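Local atomic coordinates of halohydrin dehalogenase (Rhizobium radiobacter, PDB entry 4IY1), a protein that releases halide from vicinal haloalcohols to form epoxides, and can also open epoxides with nucleophiles such as cyanide. Residues G125-I130 with I168-I173; N79-V84 with P184-S189; W86-K91 with W139-T144. The protein carries 37 engineered substitutions. One frame throughout, in Å; residues are numbered along the deposited sequence.

Overall arrangement
All three contacts belong to one Rossmann-like domain of the short-chain dehydrogenase/reductase superfamily. Along the chain the segments run 79-84, 86-91, 125-130, 139-144, 168-173 and 184-189, so interaction 2 spans the other two, while interactions 1 and 3 interleave. Interaction 1 joins two neighbouring strands of the parallel sheet, and helix 143-163, which begins in interaction 3, connects them. Interaction 2 brings together the loops after strands 75-79 and 170-175, its centre about 20 Å from that of interaction 1. Interaction 3 lies about 17 Å beyond interaction 2, centre to centre. Through Ile130 on Asn79 and Val84 on Leu142, the path runs from buried sheet through loops probably near the active site to the subunit interfaces.

Interaction 1 of 3, residues G125-I130 with I168-I173; sequences GHIIFI and IPVFAI
Strands 126-130 and 170-173 run side by side in the same direction, their short axes only 20° apart. Four backbone hydrogen bonds hold them in register. Ile127 and Phe129 each use both backbone groups: Ile127 N gives to Pro169 O and Ile127 O takes Phe171 N at 2.9 Å, then Phe129 N gives to Phe171 O and Phe129 O takes Ile173 N at 2.8 Å. Val170 CA approaches Ile127 O, and Ala172 CA approaches Phe129 O, as CA-H...O contacts.

His126 can be followed outward from CB, where CG is set anti to the carbonyl carbon (chi1 -69°), and the ring turns so that one face meets the pyrrolidine of Pro169. CD2 lies 3.7 Å from Pro169 CG, while Pro169 CD sits over the face, 4.1 Å from the centroid of the His126 ring. At the edge CD2 faces Phe171 CE1, and NE2 ends in a hydrogen bond to Asp230. Next along this face, Ile128 divides its branches: CG1 reaches the rim of Phe171 at CD1, 4.1 Å away, and CG2 touches Ile173 CD1 at 3.9 Å. On the other face Ile127 CG2 meets Val170 CG1; Phe129 meets Ala172 through its CB, and its ring leads away toward helices 94-122 and 143-163.

This is the beta-alpha-beta crossover of a Rossmann fold, with helix 143-163 as the connection. Peptide groups supply the polarity between the strands, and hydrocarbon fills both faces; His126, itself partly exposed, takes its polar partner, Asp230, from outside the pair.

Interaction 2 of 3, residues N79-V84 with P184-S189; sequences NDIAPV and PYYYPS. Engineered in segment 79-84: Ala82 (natural residue Phe), Pro83 (natural residue Ala), Val84 (natural residue Pro). Engineered in segment 184-189: Tyr186 (natural residue Phe), Ser189 (natural residue Thr).
Ile81 lays its CD1 methyl over one face of the Tyr185 ring, 4.2 Å from the centroid and toward the rim. The side chain crosses the tyrosine at about a right angle. It gets there with CG1 in the crowded position between the backbone N and the carbonyl carbon (chi1 59°), while CG2 comes up to Tyr185 CB at 4.1 Å. Farther along the ring the backbone takes over: C of the engineered Ala82 lies 3.8 Å from Tyr185 CE1. At the tip, the engineered Pro83 runs alongside, its CG 3.7 Å from Tyr185 OH.

Tyr186, itself an engineered residue, follows a cis peptide bond. Tyr185 CB sits over one face of the Tyr186 ring, and the Tyr186 phenol points into the bend of the other loop. There Tyr186 OH donates to Ala82 O at 2.8 Å, in the carbonyl plane and on a lone pair, with a C=O...donor angle of 126°. The same ring presents an edge to Val84, whose CG1 is 3.9 Å from Tyr186 CE1; Val84 is engineered too, and poorly ordered. Phe12 meets Tyr186 edge-to-face, and Arg149 hydrogen-bonds Asp80 O.

Two loops thus lean on each other, one leaving strand 75-79 and the other leading from strand 170-175 to helix 189-192, with Pro188 as N-cap. Their position beyond the carboxyl ends of parallel strands is where short-chain dehydrogenases hold the nucleotide cofactor; the aromatic loop 184-189 probably belongs to the halide-site region that takes its place in halohydrin dehalogenases.

Interaction 3 of 3, residues W86-K91 with W139-T144; sequences WRPIDK and WKELST. Engineered in segment 86-91: Trp86 (natural residue Phe), Arg87 (natural residue Gln).
One backbone hydrogen bond ties the two segments: the engineered Arg87 gives its N-H to Glu141 O, N to O 3.1 Å, almost straight at 169° and in the plane of the carbonyl. Trp86 CA brings its hydrogen toward the same oxygen. Glu141 has a positive phi (54°), which turns the chain just ahead of helix 143-163.

The aromatic contact belongs to Trp86, an engineered residue. Its CG is anti to the carbonyl carbon, and the far corner of the indole, CZ3 and CH2, drives edge-on toward the face of the Trp139 five-membered ring. The planes stand at 70° in an offset edge-to-face pair, with Trp86 CH2 3.4 Å from Trp139 CD1. Trp249 of the second subunit meets Trp86 in another edge-to-face pair. Lys140 O also lies at the Trp86 rim, 3.4 Å from Trp86 CE3.

Across the flat of the same indole comes a CH-pi contact. Leu142 CD1 stands 4.1 Å from the centroid of the Trp86 six-membered ring, nearly on the ring normal. Leu142 is the N-cap residue of helix 143-163, so the loop that follows strand 75-79 in this Rossmann-like fold packs on the very start of that helix.

Glu141, its chain extended beyond CG, packs against a peptide group: CG and CD stand over the plane of the Arg87-Pro88 link. Glu141 CG is 3.2 Å from Arg87 O and 3.7 Å from Pro88 N.

Charges reach other subunits. Glu141 OE2 pairs with Arg248 of the second subunit. Lys140 NZ bridges to Glu165 of the third subunit, and Asp90 to Lys120 of that same third subunit.

Interaction 1 of 3, residues G125-I130 with I168-I173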
loop_
_atom_site.group_PDB
_atom_site.type_symbol
_atom_site.label_atom_id
_atom_site.label_comp_id
_atom_site.label_asym_id
_atom_site.label_seq_id
_atom_site.Cartn_x
_atom_site.Cartn_y
_atom_site.Cartn_z
ATOM N N GLY B 125 -7.842 12.114 -23.628
ATOM C CA GLY B 125 -6.523 12.573 -23.228
ATOM C C GLY B 125 -5.959 11.516 -22.290
ATOM O O GLY B 125 -6.690 10.626 -21.837
ATOM N N HIS B 126 -4.646 11.547 -22.097
ATOM C CA HIS B 126 -3.991 10.691 -21.120
ATOM C C HIS B 126 -2.963 11.531 -20.441
ATOM O O HIS B 126 -2.292 12.339 -21.090
ATOM C CB HIS B 126 -3.298 9.521 -21.817
ATOM C CG HIS B 126 -4.245 8.528 -22.415
ATOM N ND1 HIS B 126 -4.759 8.680 -23.645
ATOM C CD2 HIS B 126 -4.654 7.262 -21.976
ATOM C CE1 HIS B 126 -5.593 7.645 -23.923
ATOM N NE2 HIS B 126 -5.505 6.762 -22.923
ATOM N N ILE B 127 -2.839 11.354 -19.126
ATOM C CA ILE B 127 -1.909 12.109 -18.328
ATOM C C ILE B 127 -1.035 11.191 -17.488
ATOM O O ILE B 127 -1.532 10.248 -16.857
ATOM C CB ILE B 127 -2.673 13.066 -17.395
ATOM C CG1 ILE B 127 -3.444 14.102 -18.245
ATOM C CG2 ILE B 127 -1.710 13.781 -16.451
ATOM C CD1 ILE B 127 -4.121 15.142 -17.379
ATOM N N ILE B 128 0.273 11.374 -17.610
ATOM C CA ILE B 128 1.247 10.448 -17.020
ATOM C C ILE B 128 2.295 11.270 -16.318
ATOM O O ILE B 128 2.888 12.139 -16.920
ATOM C CB ILE B 128 1.959 9.614 -18.081
ATOM C CG1 ILE B 128 1.001 8.648 -18.725
ATOM C CG2 ILE B 128 3.133 8.850 -17.479
ATOM C CD1 ILE B 128 1.352 8.325 -20.167
ATOM N N PHE B 129 2.387 11.102 -15.002
ATOM C CA PHE B 129 3.440 11.702 -14.210
ATOM C C PHE B 129 4.592 10.690 -14.106
ATOM O O PHE B 129 4.397 9.568 -13.633
ATOM C CB PHE B 129 2.921 11.988 -12.795
ATOM C CG PHE B 129 1.857 13.072 -12.724
ATOM C CD1 PHE B 129 1.180 13.300 -11.549
ATOM C CD2 PHE B 129 1.536 13.842 -13.843
ATOM C CE1 PHE B 129 0.205 14.285 -11.456
ATOM C CE2 PHE B 129 0.542 14.799 -13.781
ATOM C CZ PHE B 129 -0.137 15.012 -12.587
ATOM N N ILE B 130 5.806 11.127 -14.397
ATOM C CA ILE B 130 6.957 10.325 -14.011
ATOM C C ILE B 130 7.471 10.709 -12.630
ATOM O O ILE B 130 7.989 11.805 -12.441
ATOM C CB ILE B 130 8.052 10.312 -15.109
ATOM C CG1 ILE B 130 7.435 9.788 -16.399
ATOM C CG2 ILE B 130 9.179 9.361 -14.715
ATOM C CD1 ILE B 130 8.339 9.918 -17.592
ATOM N N ILE B 168 -10.634 10.385 -19.214
ATOM C CA ILE B 168 -9.209 10.721 -19.255
ATOM C C ILE B 168 -8.474 9.910 -18.193
ATOM O O ILE B 168 -8.514 10.278 -17.012
ATOM C CB ILE B 168 -9.015 12.200 -18.912
ATOM C CG1 ILE B 168 -9.618 13.082 -20.004
ATOM C CG2 ILE B 168 -7.545 12.564 -18.733
ATOM C CD1 ILE B 168 -9.864 14.486 -19.534
ATOM N N PRO B 169 -7.701 8.877 -18.611
ATOM C CA PRO B 169 -6.949 8.065 -17.643
ATOM C C PRO B 169 -5.759 8.831 -17.101
ATOM O O PRO B 169 -5.185 9.650 -17.817
ATOM C CB PRO B 169 -6.464 6.873 -18.487
ATOM C CG PRO B 169 -7.462 6.797 -19.619
ATOM C CD PRO B 169 -7.692 8.254 -19.946
ATOM N N VAL B 170 -5.476 8.679 -15.807
ATOM C CA VAL B 170 -4.306 9.355 -15.213
ATOM C C VAL B 170 -3.421 8.299 -14.500
ATOM O O VAL B 170 -3.946 7.397 -13.881
ATOM C CB VAL B 170 -4.745 10.443 -14.212
ATOM C CG1 VAL B 170 -3.567 11.197 -13.665
ATOM C CG2 VAL B 170 -5.753 11.440 -14.856
ATOM N N PHE B 171 -2.102 8.383 -14.669
ATOM C CA PHE B 171 -1.170 7.317 -14.249
ATOM C C PHE B 171 0.040 7.990 -13.632
ATOM O O PHE B 171 0.427 9.075 -14.083
ATOM C CB PHE B 171 -0.656 6.516 -15.452
ATOM C CG PHE B 171 -1.719 5.837 -16.227
ATOM C CD1 PHE B 171 -2.063 6.287 -17.477
ATOM C CD2 PHE B 171 -2.355 4.698 -15.714
ATOM C CE1 PHE B 171 -3.027 5.634 -18.226
ATOM C CE2 PHE B 171 -3.347 4.067 -16.436
ATOM C CZ PHE B 171 -3.683 4.526 -17.685
ATOM N N ALA B 172 0.694 7.322 -12.677
ATOM C CA ALA B 172 2.072 7.695 -12.289
ATOM C C ALA B 172 3.061 6.542 -12.546
ATOM O O ALA B 172 2.734 5.378 -12.329
ATOM C CB ALA B 172 2.139 8.115 -10.826
ATOM N N ILE B 173 4.259 6.867 -13.019
ATOM C CA ILE B 173 5.287 5.841 -13.184
ATOM C C ILE B 173 6.405 6.139 -12.210
ATOM O O ILE B 173 7.013 7.193 -12.269
ATOM C CB ILE B 173 5.863 5.796 -14.618
ATOM C CG1 ILE B 173 4.820 5.284 -15.601
ATOM C CG2 ILE B 173 7.095 4.863 -14.666
ATOM C CD1 ILE B 173 5.211 5.522 -17.068
#

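Interaction 2 of 3, residues N79-V84 with P184-S189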
loop_
_atom_site.group_PDB
_atom_site.type_symbol
_atom_site.label_atom_id
_atom_site.label_comp_id
_atom_site.label_asym_id
_atom_site.label_seq_id
_atom_site.Cartn_x
_atom_site.Cartn_y
_atom_site.Cartn_z
ATOM N N ASN B 79 7.516 14.691 -16.910
ATOM C CA ASN B 79 8.774 14.015 -16.593
ATOM C C ASN B 79 9.574 14.916 -15.675
ATOM O O ASN B 79 10.334 15.776 -16.123
ATOM C CB ASN B 79 9.535 13.724 -17.902
ATOM C CG ASN B 79 10.942 13.180 -17.679
ATOM O OD1 ASN B 79 11.137 12.168 -17.009
ATOM N ND2 ASN B 79 11.929 13.834 -18.288
ATOM N N ASP B 80 9.315 14.803 -14.381
ATOM C CA ASP B 80 9.795 15.776 -13.433
ATOM C C ASP B 80 11.118 15.411 -12.765
ATOM O O ASP B 80 11.363 14.252 -12.403
ATOM C CB ASP B 80 8.714 16.080 -12.401
ATOM C CG ASP B 80 7.530 16.818 -13.013
ATOM O OD1 ASP B 80 7.732 17.930 -13.576
ATOM O OD2 ASP B 80 6.449 16.203 -13.087
ATOM N N ILE B 81 11.984 16.409 -12.621
ATOM C CA ILE B 81 13.328 16.171 -12.131
ATOM C C ILE B 81 13.688 17.224 -11.116
ATOM O O ILE B 81 13.121 18.313 -11.119
ATOM C CB ILE B 81 14.362 16.155 -13.277
ATOM C CG1 ILE B 81 14.320 17.503 -14.019
ATOM C CG2 ILE B 81 14.007 15.031 -14.259
ATOM C CD1 ILE B 81 15.389 17.683 -15.072
ATOM N N ALA B 82 14.507 16.839 -10.149
ATOM C CA ALA B 82 15.115 17.803 -9.262
ATOM C C ALA B 82 16.320 17.162 -8.657
ATOM O O ALA B 82 16.364 15.932 -8.512
ATOM C CB ALA B 82 14.142 18.228 -8.175
ATOM N N PRO B 83 17.318 17.977 -8.306
ATOM C CA PRO B 83 18.492 17.385 -7.681
ATOM C C PRO B 83 18.117 16.784 -6.336
ATOM O O PRO B 83 17.553 17.483 -5.495
ATOM C CB PRO B 83 19.433 18.588 -7.500
ATOM C CG PRO B 83 19.048 19.519 -8.598
ATOM C CD PRO B 83 17.552 19.377 -8.712
ATOM N N VAL B 84 18.359 15.484 -6.171
ATOM C CA VAL B 84 18.526 14.890 -4.846
ATOM C C VAL B 84 19.973 15.001 -4.370
ATOM O O VAL B 84 20.901 14.537 -5.045
ATOM C CB VAL B 84 18.131 13.400 -4.824
ATOM C CG1 VAL B 84 18.733 12.647 -6.009
ATOM C CG2 VAL B 84 18.578 12.766 -3.519
ATOM N N PRO B 184 22.306 13.026 -15.447
ATOM C CA PRO B 184 22.508 12.707 -14.032
ATOM C C PRO B 184 21.212 12.314 -13.304
ATOM O O PRO B 184 21.267 11.874 -12.150
ATOM C CB PRO B 184 23.052 14.021 -13.455
ATOM C CG PRO B 184 22.495 15.083 -14.363
ATOM C CD PRO B 184 22.501 14.463 -15.723
ATOM N N TYR B 185 20.066 12.527 -13.964
ATOM C CA TYR B 185 18.761 12.192 -13.405
ATOM C C TYR B 185 18.282 10.865 -14.010
ATOM O O TYR B 185 17.719 10.868 -15.107
ATOM C CB TYR B 185 17.743 13.309 -13.746
ATOM C CG TYR B 185 18.179 14.705 -13.328
ATOM C CD1 TYR B 185 18.065 15.126 -12.001
ATOM C CD2 TYR B 185 18.710 15.602 -14.257
ATOM C CE1 TYR B 185 18.503 16.377 -11.607
ATOM C CE2 TYR B 185 19.117 16.879 -13.876
ATOM C CZ TYR B 185 19.031 17.250 -12.551
ATOM O OH TYR B 185 19.449 18.502 -12.158
ATOM N N TYR B 186 18.493 9.734 -13.331
ATOM C CA TYR B 186 19.084 9.655 -11.985
ATOM C C TYR B 186 20.106 8.532 -11.930
ATOM O O TYR B 186 20.677 8.267 -10.863
ATOM C CB TYR B 186 18.010 9.390 -10.902
ATOM C CG TYR B 186 17.151 10.603 -10.612
ATOM C CD1 TYR B 186 17.549 11.557 -9.678
ATOM C CD2 TYR B 186 16.009 10.863 -11.372
ATOM C CE1 TYR B 186 16.782 12.683 -9.437
ATOM C CE2 TYR B 186 15.269 12.013 -11.171
ATOM C CZ TYR B 186 15.645 12.903 -10.195
ATOM O OH TYR B 186 14.885 14.030 -9.997
ATOM N N TYR B 187 20.297 7.831 -13.050
ATOM C CA TYR B 187 21.236 6.692 -13.066
ATOM C C TYR B 187 22.118 6.730 -14.303
ATOM O O TYR B 187 21.939 5.922 -15.228
ATOM C CB TYR B 187 20.482 5.351 -12.987
ATOM C CG TYR B 187 20.006 5.014 -11.598
ATOM C CD1 TYR B 187 18.810 5.543 -11.100
ATOM C CD2 TYR B 187 20.799 4.274 -10.737
ATOM C CE1 TYR B 187 18.399 5.286 -9.798
ATOM C CE2 TYR B 187 20.397 4.013 -9.431
ATOM C CZ TYR B 187 19.189 4.509 -8.968
ATOM O OH TYR B 187 18.771 4.194 -7.681
ATOM N N PRO B 188 23.023 7.730 -14.364
ATOM C CA PRO B 188 23.895 7.902 -15.520
ATOM C C PRO B 188 24.780 6.658 -15.750
ATOM O O PRO B 188 25.143 5.958 -14.782
ATOM C CB PRO B 188 24.737 9.146 -15.160
ATOM C CG PRO B 188 24.646 9.266 -13.690
ATOM C CD PRO B 188 23.305 8.703 -13.297
ATOM N N SER B 189 24.943 6.299 -17.023
ATOM C CA SER B 189 25.739 5.142 -17.439
ATOM C C SER B 189 27.006 5.001 -16.595
ATOM O O SER B 189 27.247 3.952 -15.987
ATOM C CB SER B 189 26.091 5.251 -18.921
ATOM O OG SER B 189 24.915 5.207 -19.724
#

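Interaction 3 of 3, residues W86-K91 with W139-T144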
loop_
_atom_site.group_PDB
_atom_site.type_symbol
_atom_site.label_atom_id
_atom_site.label_comp_id
_atom_site.label_asym_id
_atom_site.label_seq_id
_atom_site.Cartn_x
_atom_site.Cartn_y
_atom_site.Cartn_z
ATOM N N TRP B 86 21.604 14.034 -0.583
ATOM C CA TRP B 86 21.268 13.487 0.735
ATOM C C TRP B 86 21.695 14.398 1.855
ATOM O O TRP B 86 22.765 15.000 1.797
ATOM C CB TRP B 86 21.908 12.117 0.909
ATOM C CG TRP B 86 21.835 11.250 -0.330
ATOM C CD1 TRP B 86 22.451 11.472 -1.565
ATOM C CD2 TRP B 86 21.128 9.972 -0.483
ATOM N NE1 TRP B 86 22.170 10.448 -2.445
ATOM C CE2 TRP B 86 21.377 9.523 -1.863
ATOM C CE3 TRP B 86 20.334 9.187 0.350
ATOM C CZ2 TRP B 86 20.844 8.353 -2.361
ATOM C CZ3 TRP B 86 19.813 7.998 -0.165
ATOM C CH2 TRP B 86 20.081 7.582 -1.482
ATOM N N ARG B 87 20.867 14.504 2.891
ATOM C CA ARG B 87 21.118 15.436 3.994
ATOM C C ARG B 87 20.152 15.152 5.135
ATOM O O ARG B 87 19.048 14.655 4.906
ATOM C CB ARG B 87 20.949 16.889 3.539
ATOM C CG ARG B 87 21.319 17.143 2.084
ATOM C CD ARG B 87 21.183 18.611 1.701
ATOM N NE ARG B 87 22.332 19.396 2.133
ATOM C CZ ARG B 87 22.364 20.137 3.238
ATOM N NH1 ARG B 87 21.292 20.228 4.020
ATOM N NH2 ARG B 87 23.475 20.789 3.562
ATOM N N PRO B 88 20.570 15.450 6.374
ATOM C CA PRO B 88 19.717 15.240 7.533
ATOM C C PRO B 88 18.737 16.395 7.659
ATOM O O PRO B 88 19.018 17.501 7.179
ATOM C CB PRO B 88 20.709 15.245 8.713
ATOM C CG PRO B 88 22.069 15.521 8.127
ATOM C CD PRO B 88 21.850 16.063 6.749
ATOM N N ILE B 89 17.584 16.125 8.267
ATOM C CA ILE B 89 16.473 17.077 8.308
ATOM C C ILE B 89 16.914 18.433 8.878
ATOM O O ILE B 89 16.643 19.483 8.286
ATOM C CB ILE B 89 15.288 16.526 9.135
ATOM C CG1 ILE B 89 14.234 17.614 9.377
ATOM C CG2 ILE B 89 15.776 15.959 10.458
ATOM C CD1 ILE B 89 13.143 17.656 8.335
ATOM N N ASP B 90 17.623 18.405 10.005
ATOM C CA ASP B 90 18.054 19.636 10.664
ATOM C C ASP B 90 18.996 20.528 9.827
ATOM O O ASP B 90 19.105 21.721 10.094
ATOM C CB ASP B 90 18.657 19.341 12.037
ATOM C CG ASP B 90 19.791 18.328 11.977
ATOM O OD1 ASP B 90 19.696 17.342 11.212
ATOM O OD2 ASP B 90 20.772 18.503 12.725
ATOM N N LYS B 91 19.599 19.965 8.780
ATOM C CA LYS B 91 20.511 20.710 7.892
ATOM C C LYS B 91 19.801 21.500 6.793
ATOM O O LYS B 91 20.217 22.611 6.455
ATOM C CB LYS B 91 21.522 19.765 7.229
ATOM C CG LYS B 91 22.649 19.286 8.134
ATOM C CD LYS B 91 22.977 20.296 9.227
ATOM C CE LYS B 91 24.338 19.976 9.831
ATOM N NZ LYS B 91 24.573 20.774 11.068
ATOM N N TRP B 139 15.011 4.306 1.545
ATOM C CA TRP B 139 16.160 5.203 1.827
ATOM C C TRP B 139 16.045 6.020 3.086
ATOM O O TRP B 139 14.940 6.325 3.539
ATOM C CB TRP B 139 16.419 6.134 0.658
ATOM C CG TRP B 139 16.950 5.417 -0.550
ATOM C CD1 TRP B 139 18.227 4.888 -0.739
ATOM C CD2 TRP B 139 16.204 5.038 -1.729
ATOM N NE1 TRP B 139 18.334 4.313 -1.973
ATOM C CE2 TRP B 139 17.146 4.343 -2.606
ATOM C CE3 TRP B 139 14.899 5.241 -2.159
ATOM C CZ2 TRP B 139 16.775 3.862 -3.837
ATOM C CZ3 TRP B 139 14.532 4.749 -3.406
ATOM C CH2 TRP B 139 15.451 4.076 -4.228
ATOM N N LYS B 140 17.188 6.442 3.635
ATOM C CA LYS B 140 17.193 7.460 4.674
ATOM C C LYS B 140 17.927 8.728 4.244
ATOM O O LYS B 140 18.527 8.774 3.172
ATOM C CB LYS B 140 17.743 6.907 5.980
ATOM C CG LYS B 140 18.917 5.950 5.826
ATOM C CD LYS B 140 19.376 5.440 7.184
ATOM C CE LYS B 140 20.870 5.110 7.191
ATOM N NZ LYS B 140 21.466 5.398 8.544
ATOM N N GLU B 141 17.708 9.811 4.978
ATOM C CA GLU B 141 18.194 11.156 4.576
ATOM C C GLU B 141 17.810 11.649 3.181
ATOM O O GLU B 141 18.469 12.554 2.642
ATOM C CB GLU B 141 19.705 11.263 4.731
ATOM C CG GLU B 141 20.111 11.836 6.066
ATOM C CD GLU B 141 21.595 11.720 6.294
ATOM O OE1 GLU B 141 21.984 11.275 7.400
ATOM O OE2 GLU B 141 22.355 12.037 5.347
ATOM N N LEU B 142 16.765 11.041 2.610
ATOM C CA LEU B 142 16.243 11.374 1.287
ATOM C C LEU B 142 14.849 12.029 1.410
ATOM O O LEU B 142 14.036 11.965 0.496
ATOM C CB LEU B 142 16.130 10.084 0.466
ATOM C CG LEU B 142 16.049 10.200 -1.054
ATOM C CD1 LEU B 142 17.230 11.001 -1.561
ATOM C CD2 LEU B 142 15.985 8.834 -1.727
ATOM N N SER B 143 14.602 12.703 2.520
ATOM C CA SER B 143 13.242 12.915 2.999
ATOM C C SER B 143 12.410 13.927 2.200
ATOM O O SER B 143 11.248 13.672 1.874
ATOM C CB SER B 143 13.250 13.281 4.486
ATOM O OG SER B 143 13.249 14.689 4.662
ATOM N N THR B 144 13.000 15.057 1.861
ATOM C CA THR B 144 12.308 16.028 1.027
ATOM C C THR B 144 11.931 15.415 -0.320
ATOM O O THR B 144 10.811 15.599 -0.808
ATOM C CB THR B 144 13.180 17.281 0.766
ATOM O OG1 THR B 144 14.431 16.877 0.216
ATOM C CG2 THR B 144 13.432 18.060 2.060
#